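Local coordinates for protein outer membrane porin F (Pseudomonas aeruginosa, PDB 4RLC) that probably acts as a porin for small solutes in the outer membrane, which its N-terminal eight-stranded beta-barrel domain spans, at residues A[141-145]-A[168-174]; A[105-111]-A[123-129]; A[55-61]-A[85-91]; A[16-22]-A[135-140]. All blocks are in the same frame, centred on the assembly; numbering follows the deposited sequence. Where two conformers were deposited one is given.

Contact 1. Residues A[141-145]-A[168-174]. With C8E ((hydroxyethyloxy)tri(ethyloxy)octane), chain E; C8E ((hydroxyethyloxy)tri(ethyloxy)octane), chain F.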
# COMPACT_ATOMS: atom_id res chain seq x y z
N ASN A 141 -7.77 -11.02 14.82
CA ASN A 141 -6.47 -10.48 14.56
C ASN A 141 -5.95 -10.58 13.14
O ASN A 141 -5.25 -9.65 12.70
CB ASN A 141 -5.42 -11.14 15.48
CG ASN A 141 -5.82 -11.07 16.93
OD1 ASN A 141 -6.30 -12.07 17.48
ND2 ASN A 141 -5.62 -9.91 17.58
N PHE A 142 -6.34 -11.57 12.34
CA PHE A 142 -5.74 -11.76 11.05
C PHE A 142 -6.70 -11.33 9.91
O PHE A 142 -7.85 -11.57 10.04
CB PHE A 142 -5.36 -13.21 10.81
CG PHE A 142 -4.17 -13.67 11.64
CD1 PHE A 142 -2.90 -13.49 11.13
CD2 PHE A 142 -4.36 -14.28 12.80
CE1 PHE A 142 -1.80 -13.92 11.88
CE2 PHE A 142 -3.25 -14.69 13.62
CZ PHE A 142 -2.00 -14.52 13.09
N PHE A 143 -6.13 -10.70 8.91
CA PHE A 143 -6.90 -10.29 7.69
C PHE A 143 -6.18 -10.66 6.43
O PHE A 143 -4.99 -10.77 6.36
CB PHE A 143 -7.28 -8.80 7.75
CG PHE A 143 -6.13 -7.85 7.62
CD1 PHE A 143 -5.63 -7.43 6.38
CD2 PHE A 143 -5.44 -7.47 8.79
CE1 PHE A 143 -4.54 -6.55 6.33
CE2 PHE A 143 -4.38 -6.57 8.72
CZ PHE A 143 -3.90 -6.17 7.53
N ALA A 144 -6.97 -10.79 5.34
CA ALA A 144 -6.46 -10.82 4.01
C ALA A 144 -7.08 -9.57 3.29
O ALA A 144 -8.18 -9.13 3.67
CB ALA A 144 -6.90 -12.10 3.33
N LYS A 145 -6.37 -9.06 2.34
CA LYS A 145 -6.77 -7.79 1.65
C LYS A 145 -6.62 -7.93 0.15
O LYS A 145 -5.70 -8.57 -0.34
CB LYS A 145 -5.80 -6.70 2.17
CG LYS A 145 -5.76 -5.34 1.50
CD LYS A 145 -4.82 -4.45 2.31
CE LYS A 145 -4.13 -3.33 1.56
NZ LYS A 145 -3.42 -2.47 2.58
N GLY A 168 -3.63 -5.74 -6.19
CA GLY A 168 -2.77 -6.42 -5.22
C GLY A 168 -3.50 -7.21 -4.20
O GLY A 168 -4.72 -7.10 -4.03
N LEU A 169 -2.70 -7.94 -3.38
CA LEU A 169 -3.21 -8.72 -2.31
C LEU A 169 -2.25 -8.45 -1.11
O LEU A 169 -1.15 -7.97 -1.30
CB LEU A 169 -3.13 -10.23 -2.57
CG LEU A 169 -4.13 -10.77 -3.59
CD1 LEU A 169 -3.83 -12.24 -3.86
CD2 LEU A 169 -5.50 -10.69 -3.07
N GLY A 170 -2.79 -8.58 0.06
CA GLY A 170 -1.95 -8.49 1.26
C GLY A 170 -2.55 -9.30 2.40
O GLY A 170 -3.66 -9.78 2.36
N VAL A 171 -1.71 -9.51 3.43
CA VAL A 171 -2.18 -10.23 4.59
C VAL A 171 -1.57 -9.51 5.80
O VAL A 171 -0.54 -8.86 5.65
CB VAL A 171 -1.72 -11.70 4.57
CG1 VAL A 171 -2.14 -12.37 3.31
CG2 VAL A 171 -0.25 -11.88 4.67
N GLY A 172 -2.28 -9.58 6.89
CA GLY A 172 -1.75 -8.90 8.09
C GLY A 172 -2.31 -9.34 9.38
O GLY A 172 -3.19 -10.20 9.45
N PHE A 173 -1.75 -8.75 10.46
CA PHE A 173 -2.08 -9.08 11.80
C PHE A 173 -2.27 -7.76 12.59
O PHE A 173 -1.47 -6.82 12.47
CB PHE A 173 -0.86 -9.87 12.38
CG PHE A 173 -0.95 -10.21 13.80
CD1 PHE A 173 -1.81 -11.16 14.26
CD2 PHE A 173 -0.10 -9.56 14.70
CE1 PHE A 173 -1.88 -11.48 15.62
CE2 PHE A 173 -0.15 -9.90 16.06
CZ PHE A 173 -1.06 -10.84 16.51
N ASN A 174 -3.38 -7.69 13.29
CA ASN A 174 -3.79 -6.57 14.11
C ASN A 174 -3.69 -6.95 15.55
O ASN A 174 -4.20 -8.00 16.03
CB ASN A 174 -5.24 -6.14 13.74
CG ASN A 174 -5.75 -4.98 14.59
OD1 ASN A 174 -5.85 -5.07 15.81
ND2 ASN A 174 -6.12 -3.94 13.92
O12 C8E E . -6.17 -9.49 -6.97
C13 C8E E . -5.50 -10.24 -7.98
C14 C8E E . -4.09 -10.66 -7.58
O15 C8E E . -3.23 -9.51 -7.45
C16 C8E E . -1.94 -9.69 -7.97
C17 C8E E . -0.91 -9.70 -6.86
O18 C8E E . 0.25 -10.28 -7.42
C19 C8E E . 1.46 -9.67 -7.10
C20 C8E E . 2.60 -10.43 -7.70
O21 C8E E . 2.26 -11.00 -8.97
C6 C8E F . -23.50 -7.43 2.64
C7 C8E F . -23.04 -8.69 1.88
C8 C8E F . -21.86 -9.42 2.53
O9 C8E F . -20.99 -9.96 1.53
C10 C8E F . -19.63 -10.17 1.94
C11 C8E F . -19.26 -11.62 1.60
O12 C8E F . -17.87 -11.89 1.77
C13 C8E F . -17.01 -11.19 0.87
C14 C8E F . -15.83 -12.09 0.55
O15 C8E F . -14.87 -11.33 -0.19
C16 C8E F . -13.87 -10.67 0.60
C17 C8E F . -12.51 -10.76 -0.07
O18 C8E F . -11.55 -10.04 0.71
C19 C8E F . -10.25 -10.02 0.15
C20 C8E F . -9.54 -11.24 0.62
O21 C8E F . -8.88 -11.89 -0.45

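Contact 2. Residues A[105-111]-A[123-129]. With C8E ((hydroxyethyloxy)tri(ethyloxy)octane), chain D.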
# COMPACT_ATOMS: atom_id res chain seq x y z
N ALA A 105 -5.72 7.44 0.67
CA ALA A 105 -4.98 8.46 -0.08
C ALA A 105 -3.69 8.77 0.64
O ALA A 105 -3.61 8.65 1.83
CB ALA A 105 -5.80 9.75 -0.22
N GLY A 106 -2.66 9.15 -0.11
CA GLY A 106 -1.36 9.36 0.54
C GLY A 106 -0.35 9.88 -0.46
O GLY A 106 -0.67 10.29 -1.58
N LEU A 107 0.89 9.94 0.01
CA LEU A 107 1.98 10.39 -0.78
C LEU A 107 3.06 9.30 -0.75
O LEU A 107 3.25 8.61 0.26
CB LEU A 107 2.56 11.62 -0.12
CG LEU A 107 1.71 12.90 -0.21
CD1 LEU A 107 2.43 13.98 0.61
CD2 LEU A 107 1.52 13.32 -1.64
N ALA A 108 3.78 9.20 -1.87
CA ALA A 108 4.80 8.21 -2.04
C ALA A 108 6.05 8.80 -2.62
O ALA A 108 6.03 9.81 -3.33
CB ALA A 108 4.32 7.02 -2.93
N HIS A 109 7.17 8.16 -2.33
CA HIS A 109 8.41 8.51 -2.92
C HIS A 109 8.99 7.27 -3.58
O HIS A 109 9.11 6.18 -2.93
CB HIS A 109 9.37 9.06 -1.82
CG HIS A 109 10.69 9.51 -2.32
ND1 HIS A 109 10.92 10.77 -2.83
CD2 HIS A 109 11.87 8.84 -2.43
CE1 HIS A 109 12.18 10.86 -3.22
NE2 HIS A 109 12.78 9.71 -2.98
N GLN A 110 9.33 7.39 -4.86
CA GLN A 110 9.81 6.28 -5.64
C GLN A 110 11.27 6.51 -5.99
O GLN A 110 11.67 7.66 -6.32
CB GLN A 110 8.91 6.20 -6.92
CG GLN A 110 9.18 5.07 -7.87
CD GLN A 110 8.34 5.16 -9.13
OE1 GLN A 110 7.39 4.40 -9.33
NE2 GLN A 110 8.66 6.08 -9.95
N ASN A 111 12.09 5.48 -5.87
CA ASN A 111 13.49 5.56 -6.28
C ASN A 111 13.70 4.44 -7.27
O ASN A 111 13.49 3.27 -6.92
CB ASN A 111 14.48 5.31 -5.14
CG ASN A 111 14.45 6.32 -4.08
OD1 ASN A 111 14.86 7.46 -4.27
ND2 ASN A 111 14.01 5.93 -2.92
N GLN A 123 16.43 7.80 -10.69
CA GLN A 123 15.42 8.82 -10.64
C GLN A 123 14.70 8.69 -9.33
O GLN A 123 14.49 7.59 -8.83
CB GLN A 123 14.52 8.72 -11.86
CG GLN A 123 13.14 8.13 -11.72
CD GLN A 123 12.11 8.89 -12.57
OE1 GLN A 123 12.47 9.78 -13.35
NE2 GLN A 123 10.83 8.54 -12.41
N GLN A 124 14.36 9.82 -8.73
CA GLN A 124 13.60 9.85 -7.51
C GLN A 124 12.39 10.69 -7.82
O GLN A 124 12.56 11.78 -8.39
CB GLN A 124 14.37 10.59 -6.46
CG GLN A 124 15.51 9.83 -5.87
CD GLN A 124 16.21 10.62 -4.80
OE1 GLN A 124 15.59 11.43 -4.10
NE2 GLN A 124 17.52 10.39 -4.66
N MET A 125 11.21 10.30 -7.35
CA MET A 125 10.02 11.06 -7.69
C MET A 125 9.02 10.99 -6.54
O MET A 125 8.94 9.97 -5.87
CB MET A 125 9.48 10.42 -8.93
CG MET A 125 8.26 11.03 -9.47
SD MET A 125 7.64 10.12 -10.91
CE MET A 125 6.68 11.46 -11.59
N THR A 126 8.28 12.07 -6.32
CA THR A 126 7.17 12.07 -5.34
C THR A 126 5.86 11.94 -6.09
O THR A 126 5.70 12.59 -7.10
CB THR A 126 7.19 13.37 -4.52
OG1 THR A 126 8.42 13.42 -3.79
CG2 THR A 126 6.00 13.45 -3.55
N MET A 127 4.91 11.10 -5.62
CA MET A 127 3.65 10.90 -6.35
C MET A 127 2.51 10.89 -5.32
O MET A 127 2.74 10.77 -4.12
CB MET A 127 3.72 9.57 -7.09
CG MET A 127 4.84 9.51 -8.10
SD MET A 127 4.90 7.85 -8.79
CE MET A 127 4.65 6.86 -7.34
N ALA A 128 1.30 11.13 -5.79
CA ALA A 128 0.12 11.07 -4.95
C ALA A 128 -0.49 9.72 -5.16
O ALA A 128 -0.49 9.21 -6.31
CB ALA A 128 -0.87 12.13 -5.36
N ASN A 129 -1.11 9.19 -4.12
CA ASN A 129 -1.73 7.86 -4.16
C ASN A 129 -3.19 7.95 -3.89
O ASN A 129 -3.56 8.67 -3.02
CB ASN A 129 -1.22 6.94 -3.04
CG ASN A 129 0.23 6.72 -3.08
OD1 ASN A 129 0.83 6.77 -4.16
ND2 ASN A 129 0.83 6.49 -1.91
C1 C8E D . 7.77 7.73 10.91
C2 C8E D . 7.91 8.50 9.61
C3 C8E D . 9.36 8.53 9.12
C4 C8E D . 9.66 7.43 8.10
C5 C8E D . 9.93 7.99 6.70
C6 C8E D . 8.65 8.48 6.01
C7 C8E D . 8.94 9.27 4.74
C8 C8E D . 8.40 8.60 3.49
O9 C8E D . 7.08 9.05 3.20
C10 C8E D . 6.72 9.07 1.81
C11 C8E D . 6.37 10.46 1.30
O12 C8E D . 7.49 11.10 0.73
C13 C8E D . 7.20 12.13 -0.22
C14 C8E D . 8.48 12.86 -0.64

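Contact 3. Residues A[55-61]-A[85-91]. With C8E ((hydroxyethyloxy)tri(ethyloxy)octane), chain C.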
# COMPACT_ATOMS: atom_id res chain seq x y z
N ASP A 55 -11.84 3.79 12.72
CA ASP A 55 -11.97 3.70 11.28
C ASP A 55 -10.78 4.20 10.50
O ASP A 55 -10.59 3.77 9.38
CB ASP A 55 -13.20 4.51 10.80
CG ASP A 55 -14.52 4.10 11.46
OD1 ASP A 55 -14.67 2.91 11.74
OD2 ASP A 55 -15.41 5.01 11.60
N VAL A 56 -9.96 5.13 11.09
CA VAL A 56 -8.90 5.78 10.37
C VAL A 56 -7.55 5.20 10.79
O VAL A 56 -7.21 5.21 12.00
CB VAL A 56 -8.89 7.27 10.68
CG1 VAL A 56 -7.74 7.95 9.95
CG2 VAL A 56 -10.22 7.87 10.27
N GLU A 57 -6.80 4.74 9.80
CA GLU A 57 -5.50 4.17 10.03
C GLU A 57 -4.46 5.01 9.24
O GLU A 57 -4.71 5.44 8.08
CB GLU A 57 -5.49 2.75 9.52
CG GLU A 57 -4.16 2.00 9.59
CD GLU A 57 -4.13 0.67 8.85
OE1 GLU A 57 -5.09 0.25 8.14
OE2 GLU A 57 -3.01 0.03 8.96
N LEU A 58 -3.32 5.27 9.88
CA LEU A 58 -2.18 5.85 9.22
C LEU A 58 -1.19 4.69 8.97
O LEU A 58 -0.96 3.89 9.87
CB LEU A 58 -1.52 6.90 10.12
CG LEU A 58 -2.36 8.11 10.44
CD1 LEU A 58 -1.48 9.17 11.09
CD2 LEU A 58 -3.02 8.64 9.18
N ALA A 59 -0.66 4.57 7.76
CA ALA A 59 0.25 3.44 7.46
C ALA A 59 1.44 3.94 6.69
O ALA A 59 1.34 4.75 5.74
CB ALA A 59 -0.49 2.36 6.64
N LEU A 60 2.58 3.40 7.07
CA LEU A 60 3.84 3.56 6.41
C LEU A 60 4.18 2.22 5.73
O LEU A 60 4.19 1.13 6.34
CB LEU A 60 4.90 3.89 7.53
CG LEU A 60 6.34 4.01 7.04
CD1 LEU A 60 6.50 5.22 6.13
CD2 LEU A 60 7.28 4.14 8.29
N SER A 61 4.47 2.29 4.44
CA SER A 61 4.73 1.13 3.62
C SER A 61 6.05 1.24 2.92
O SER A 61 6.51 2.34 2.55
CB SER A 61 3.64 1.05 2.49
OG SER A 61 2.43 0.87 3.08
N SER A 85 5.76 4.80 1.20
CA SER A 85 4.51 5.51 1.13
C SER A 85 3.91 5.76 2.51
O SER A 85 4.11 4.96 3.44
CB SER A 85 3.57 4.65 0.30
OG SER A 85 2.37 5.29 0.06
N LEU A 86 3.27 6.89 2.66
CA LEU A 86 2.51 7.21 3.86
C LEU A 86 1.11 7.46 3.39
O LEU A 86 0.84 8.42 2.59
CB LEU A 86 3.05 8.47 4.60
CG LEU A 86 2.40 8.82 5.96
CD1 LEU A 86 2.61 7.75 7.01
CD2 LEU A 86 3.03 10.10 6.52
N ASP A 87 0.18 6.69 3.96
CA ASP A 87 -1.22 6.74 3.51
C ASP A 87 -2.16 6.82 4.70
O ASP A 87 -1.91 6.27 5.75
CB ASP A 87 -1.59 5.51 2.66
CG ASP A 87 -0.77 5.44 1.38
OD1 ASP A 87 -1.18 6.03 0.35
OD2 ASP A 87 0.34 4.79 1.43
N ALA A 88 -3.28 7.54 4.49
CA ALA A 88 -4.41 7.51 5.39
C ALA A 88 -5.50 6.65 4.84
O ALA A 88 -5.94 6.86 3.67
CB ALA A 88 -4.93 8.91 5.56
N ILE A 89 -6.01 5.73 5.66
CA ILE A 89 -6.97 4.74 5.19
C ILE A 89 -8.25 4.83 6.03
O ILE A 89 -8.20 4.86 7.26
CB ILE A 89 -6.35 3.34 5.34
CG1 ILE A 89 -5.11 3.24 4.46
CG2 ILE A 89 -7.38 2.31 4.89
CD1 ILE A 89 -3.86 3.51 5.24
N TYR A 90 -9.38 5.04 5.36
CA TYR A 90 -10.64 5.06 6.01
C TYR A 90 -11.32 3.72 5.80
O TYR A 90 -11.59 3.36 4.64
CB TYR A 90 -11.56 6.21 5.43
CG TYR A 90 -12.91 6.18 6.15
CD1 TYR A 90 -13.04 6.69 7.44
CD2 TYR A 90 -13.97 5.54 5.60
CE1 TYR A 90 -14.23 6.62 8.10
CE2 TYR A 90 -15.18 5.44 6.25
CZ TYR A 90 -15.32 6.00 7.48
OH TYR A 90 -16.53 5.85 8.09
N HIS A 91 -11.75 3.08 6.88
CA HIS A 91 -12.41 1.80 6.88
C HIS A 91 -13.86 1.94 7.11
O HIS A 91 -14.34 2.49 8.07
CB HIS A 91 -11.88 0.83 7.93
CG HIS A 91 -10.43 0.49 7.77
ND1 HIS A 91 -9.39 1.35 8.10
CD2 HIS A 91 -9.83 -0.67 7.38
CE1 HIS A 91 -8.23 0.75 7.93
NE2 HIS A 91 -8.47 -0.47 7.48
C1 C8E C . 12.14 2.52 4.11
C2 C8E C . 11.13 2.87 5.18
C3 C8E C . 10.56 1.66 5.92
C4 C8E C . 9.07 1.87 6.11
C5 C8E C . 8.35 0.81 6.92
C6 C8E C . 8.60 -0.63 6.53
C7 C8E C . 7.52 -1.50 7.16
C8 C8E C . 7.72 -3.00 6.97
O9 C8E C . 7.06 -3.67 8.07
C10 C8E C . 6.38 -4.91 7.81
C11 C8E C . 7.29 -6.14 7.92
O12 C8E C . 6.56 -7.38 7.94
C13 C8E C . 6.16 -7.89 6.66
C14 C8E C . 7.33 -8.52 5.92
O15 C8E C . 7.32 -8.12 4.55
C16 C8E C . 8.15 -8.88 3.67
C17 C8E C . 7.40 -9.01 2.37
O18 C8E C . 8.31 -9.09 1.29
O HOH W 1 1.37 3.22 3.17

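Contact 4. Residues A[16-22]-A[135-140]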
# COMPACT_ATOMS: atom_id res chain seq x y z
N GLN A 16 -8.97 -4.97 17.74
CA GLN A 16 -8.93 -3.94 16.65
C GLN A 16 -9.43 -2.61 17.21
O GLN A 16 -9.60 -2.47 18.40
CB GLN A 16 -9.82 -4.36 15.47
CG GLN A 16 -9.35 -5.57 14.69
CD GLN A 16 -10.42 -6.04 13.74
OE1 GLN A 16 -11.06 -5.23 13.08
NE2 GLN A 16 -10.59 -7.29 13.65
N GLY A 17 -9.65 -1.63 16.35
CA GLY A 17 -10.16 -0.36 16.77
C GLY A 17 -9.04 0.63 17.12
O GLY A 17 -7.82 0.40 16.88
N GLN A 18 -9.46 1.76 17.67
CA GLN A 18 -8.56 2.83 18.02
C GLN A 18 -7.39 2.35 18.85
O GLN A 18 -7.57 1.55 19.74
CB GLN A 18 -9.31 3.96 18.80
CG GLN A 18 -8.46 5.15 19.18
CD GLN A 18 -9.28 6.33 19.78
OE1 GLN A 18 -10.28 6.11 20.43
NE2 GLN A 18 -8.80 7.54 19.61
N ASN A 19 -6.22 2.80 18.48
CA ASN A 19 -4.94 2.47 19.17
C ASN A 19 -4.38 1.10 18.80
O ASN A 19 -3.35 0.69 19.31
CB ASN A 19 -5.12 2.59 20.69
CG ASN A 19 -3.83 2.82 21.41
OD1 ASN A 19 -2.94 3.53 20.93
ND2 ASN A 19 -3.70 2.19 22.57
N SER A 20 -5.05 0.35 17.93
CA SER A 20 -4.48 -0.91 17.50
C SER A 20 -3.42 -0.69 16.40
O SER A 20 -3.37 0.39 15.78
CB SER A 20 -5.56 -1.89 17.03
OG SER A 20 -6.14 -1.46 15.81
N VAL A 21 -2.54 -1.67 16.24
CA VAL A 21 -1.48 -1.66 15.24
C VAL A 21 -1.62 -2.82 14.30
O VAL A 21 -2.05 -3.89 14.71
CB VAL A 21 -0.07 -1.68 15.89
CG1 VAL A 21 1.02 -1.74 14.83
CG2 VAL A 21 0.11 -0.41 16.68
N GLU A 22 -1.26 -2.64 13.04
CA GLU A 22 -1.29 -3.68 12.04
C GLU A 22 0.04 -3.78 11.35
O GLU A 22 0.68 -2.76 11.04
CB GLU A 22 -2.39 -3.42 10.94
CG GLU A 22 -3.72 -3.79 11.47
CD GLU A 22 -4.90 -3.62 10.51
OE1 GLU A 22 -4.77 -3.10 9.38
OE2 GLU A 22 -5.95 -4.02 10.99
N LYS A 135 -10.74 -5.48 3.05
CA LYS A 135 -9.96 -6.18 4.09
C LYS A 135 -10.93 -7.08 4.80
O LYS A 135 -11.96 -6.60 5.31
CB LYS A 135 -9.28 -5.21 5.08
CG LYS A 135 -8.16 -4.42 4.48
CD LYS A 135 -7.74 -3.27 5.41
CE LYS A 135 -7.04 -3.75 6.65
NZ LYS A 135 -6.34 -2.54 7.27
N TYR A 136 -10.66 -8.38 4.85
CA TYR A 136 -11.53 -9.30 5.51
C TYR A 136 -10.77 -9.85 6.71
O TYR A 136 -9.85 -10.61 6.56
CB TYR A 136 -12.01 -10.42 4.62
CG TYR A 136 -13.24 -11.09 5.15
CD1 TYR A 136 -13.21 -11.85 6.27
CD2 TYR A 136 -14.49 -10.92 4.56
CE1 TYR A 136 -14.33 -12.46 6.82
CE2 TYR A 136 -15.60 -11.51 5.11
CZ TYR A 136 -15.51 -12.32 6.21
OH TYR A 136 -16.66 -12.88 6.74
N TYR A 137 -11.25 -9.44 7.89
CA TYR A 137 -10.77 -9.98 9.17
C TYR A 137 -11.51 -11.30 9.39
O TYR A 137 -12.65 -11.35 9.83
CB TYR A 137 -11.03 -8.99 10.32
CG TYR A 137 -10.26 -7.71 10.19
CD1 TYR A 137 -10.75 -6.66 9.42
CD2 TYR A 137 -9.03 -7.50 10.86
CE1 TYR A 137 -10.04 -5.47 9.30
CE2 TYR A 137 -8.33 -6.30 10.75
CZ TYR A 137 -8.84 -5.25 10.02
OH TYR A 137 -8.13 -4.04 9.85
N PHE A 138 -10.80 -12.40 9.16
CA PHE A 138 -11.32 -13.74 9.38
C PHE A 138 -11.08 -14.33 10.73
O PHE A 138 -11.69 -15.36 11.03
CB PHE A 138 -10.86 -14.64 8.22
CG PHE A 138 -9.36 -14.77 8.11
CD1 PHE A 138 -8.70 -15.67 8.92
CD2 PHE A 138 -8.64 -14.01 7.25
CE1 PHE A 138 -7.32 -15.82 8.83
CE2 PHE A 138 -7.24 -14.08 7.21
CZ PHE A 138 -6.61 -15.04 7.98
N THR A 139 -10.17 -13.73 11.53
CA THR A 139 -10.17 -13.86 12.94
C THR A 139 -10.18 -12.45 13.55
O THR A 139 -10.09 -11.44 12.86
CB THR A 139 -8.95 -14.69 13.52
OG1 THR A 139 -7.82 -13.84 13.67
CG2 THR A 139 -8.57 -15.87 12.63
N GLU A 140 -10.26 -12.33 14.86
CA GLU A 140 -10.16 -10.96 15.46
C GLU A 140 -8.85 -10.25 15.09
O GLU A 140 -8.76 -9.00 15.09
CB GLU A 140 -10.32 -11.05 16.96
CG GLU A 140 -11.74 -11.45 17.39
CD GLU A 140 -12.75 -10.31 17.18
OE1 GLU A 140 -12.30 -9.15 16.93
OE2 GLU A 140 -13.98 -10.58 17.29

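Contact 1. Residues A[141-145]-A[168-174]
F143, N141 and K145 are the residues most covered, by 73, 66 and 65 Å². F143 (chi1 +69°, p) lays its ring across the facing strand: G172 CA stands 3.8 Å from the ring centroid, 25° off the normal, a CH-pi contact over the face. G172 leaves the space for it, since an ideal CB there would come within 2.3 Å of F143 CZ. The backbones of this pair exchange two hydrogen bonds, F143 N to G172 O and G172 N to F143 O, both 3.0 Å. N141 finishes the pairing at the turn end: its O accepts N174 N and its ND2 donates to N174 O, both 2.8 Å. K145 pairs with G170 through K145 N to G170 O (2.8 Å) and G170 N to K145 O (2.9 Å), while its extended side chain carries NZ to a salt bridge with E24 of strand 21-30. On the face of A144 and V171, F142 CZ lies 3.6 Å from F173 CD1, and detergent C20 (chain F) 3.9 Å from A144 CB. Axes 4.5 Å apart at 173° show antiparallel pairing and, the strands being consecutive, a hairpin, the last of a transmembrane beta-barrel; glycine under an aromatic ring is a recurrent cross-strand pairing.

Contact 2. Residues A[105-111]-A[123-129]
Six backbone hydrogen bonds in three reciprocal pairs set the register: G106 N to N129 O (3.1 Å) with N129 N to G106 O (2.8 Å), A108 N to M127 O with M127 N to A108 O (both 2.9 Å), and Q110 N to M125 O (2.8 Å) with M125 N to Q110 O (2.9 Å). Between them lie L107-A128 and H109-T126, and N111-Q124 follows beyond Q110-M125; CA atoms of these three non-hydrogen-bonded pairs are 4.5-4.6 Å apart. The N111 side chain hydrogen-bonds to N82 of the adjoining strand 80-91, and N129 reaches over strand 98-115 to hydrogen-bond D87. The strand axes, 4.5 Å apart, run at 156° to each other, a twisted antiparallel hairpin within the up-and-down meander of an outer-membrane barrel. A108, Q110, M125, M127 and N129 share the inner face, where A108 CB has N129 ND2 at 3.7 Å and M127 CE at 4.4 Å; L83 packs against A108, Q110 and M127. On the outer face H109 ND1 is 3.8 Å from T126 OG1, and H109 NE2 makes a weak 3.3 Å hydrogen bond to N111 OD1. C14 of a detergent molecule (chain D) lies 3.2 Å from T126 OG1.

Contact 3. Residues A[55-61]-A[85-91]
Main-chain hydrogen bonds dominate: E57, A59 and S61 exchange reciprocal pairs with I89, D87 and S85 respectively, at 2.8-2.9 Å between N and O, and the axes run 4.7 Å apart at 155°. At the turn end D55 O takes two donors, H91 N at 2.8 Å and H91 ND1 at 3.0 Å. S85 OG donates to D87 OD2 over a very short 2.5 Å, and water 1 lies 2.6 Å from D87 OD2, 2.6 Å from S61 OG and 3.0 Å from A59 O, bridging the strands on the inner face. In apolar packing, A59 CB meets I89 CD1 (3.8 Å) inside, L58 CD2 meets A88 CB (4.1 Å) and V56 CG2 meets Y90 CD1 (4.2 Å) outside, with detergent C4 (chain C) 3.6 Å from L60 CG. Water and polar groups inside, apolar groups outside, suit consecutive strands of an outer-membrane barrel's up-and-down meander. L58 and L60 form backbone hydrogen bonds with Y50 and I48 of strand 42-51, as do L86, A88 and Y90 with L107, A105 and V103 of strand 98-115, respectively.

Contact 4. Residues A[16-22]-A[135-140]
The Q16 side chain lies across the Y137 ring, its CD over one face and its NE2 3.2 Å from Y137 CD2. From there Q16 NE2 donates to E140 O at 2.9 Å with a nearly straight 170° angle, so the amide is held over the ring and at the turn following strand 120-137 at once; Q16 OE1 accepts from the backbone of G96. Next to it, E22 points into the barrel with both carboxylate oxygens engaged. E22 OE1 forms a salt bridge with K135 NZ at 2.7 Å, and Y137 OH donates a very short 2.5 Å hydrogen bond to E22 OE2, the oxygen meeting the ring near its plane. The strands concerned, 21-30 and 120-137, are not neighbours in the sheet: strands 142-153 and 164-174 lie between them, so these bonds span the lumen of the closed eight-stranded barrel, near the end where the first and last modelled residues lie. Buried ion pairs inside the barrel are also known from the related small barrel OmpA. K135 is shared further, with E57 by a salt bridge, with H91 by a hydrogen bond, and with the F143 ring as a cation-pi partner. The chain leads from Q16 to E22 through a type II beta turn, G17 to S20, closed by S20 N to G17 O (3.0 Å) and by S20 OG to the same G17 O (2.7 Å).

In the fold
Contacts 1, 2 and 3 are neighbouring-strand pairs in the barrel wall, whereas contact 4 crosses its interior. K135 joins contact 4 to contact 3 (centres 13 Å apart), with K135 NZ 3.2 Å from E57 OE1 and 3.0 Å from H91 NE2. Contact 1 is closer still, 9 Å between centres: N174 ND2 lies 2.9 Å from E22 OE2, and A144 O meets Y136 N at 2.8 Å. Contact 2 adjoins contact 3 through A105 O to A88 N (2.9 Å) but stands apart from contact 4, with centres 27 Å and nearest atoms about 12 Å apart. Detergent molecules touch all four contacts, at Y136 in contact 4; outward side chains there would probably meet lipid.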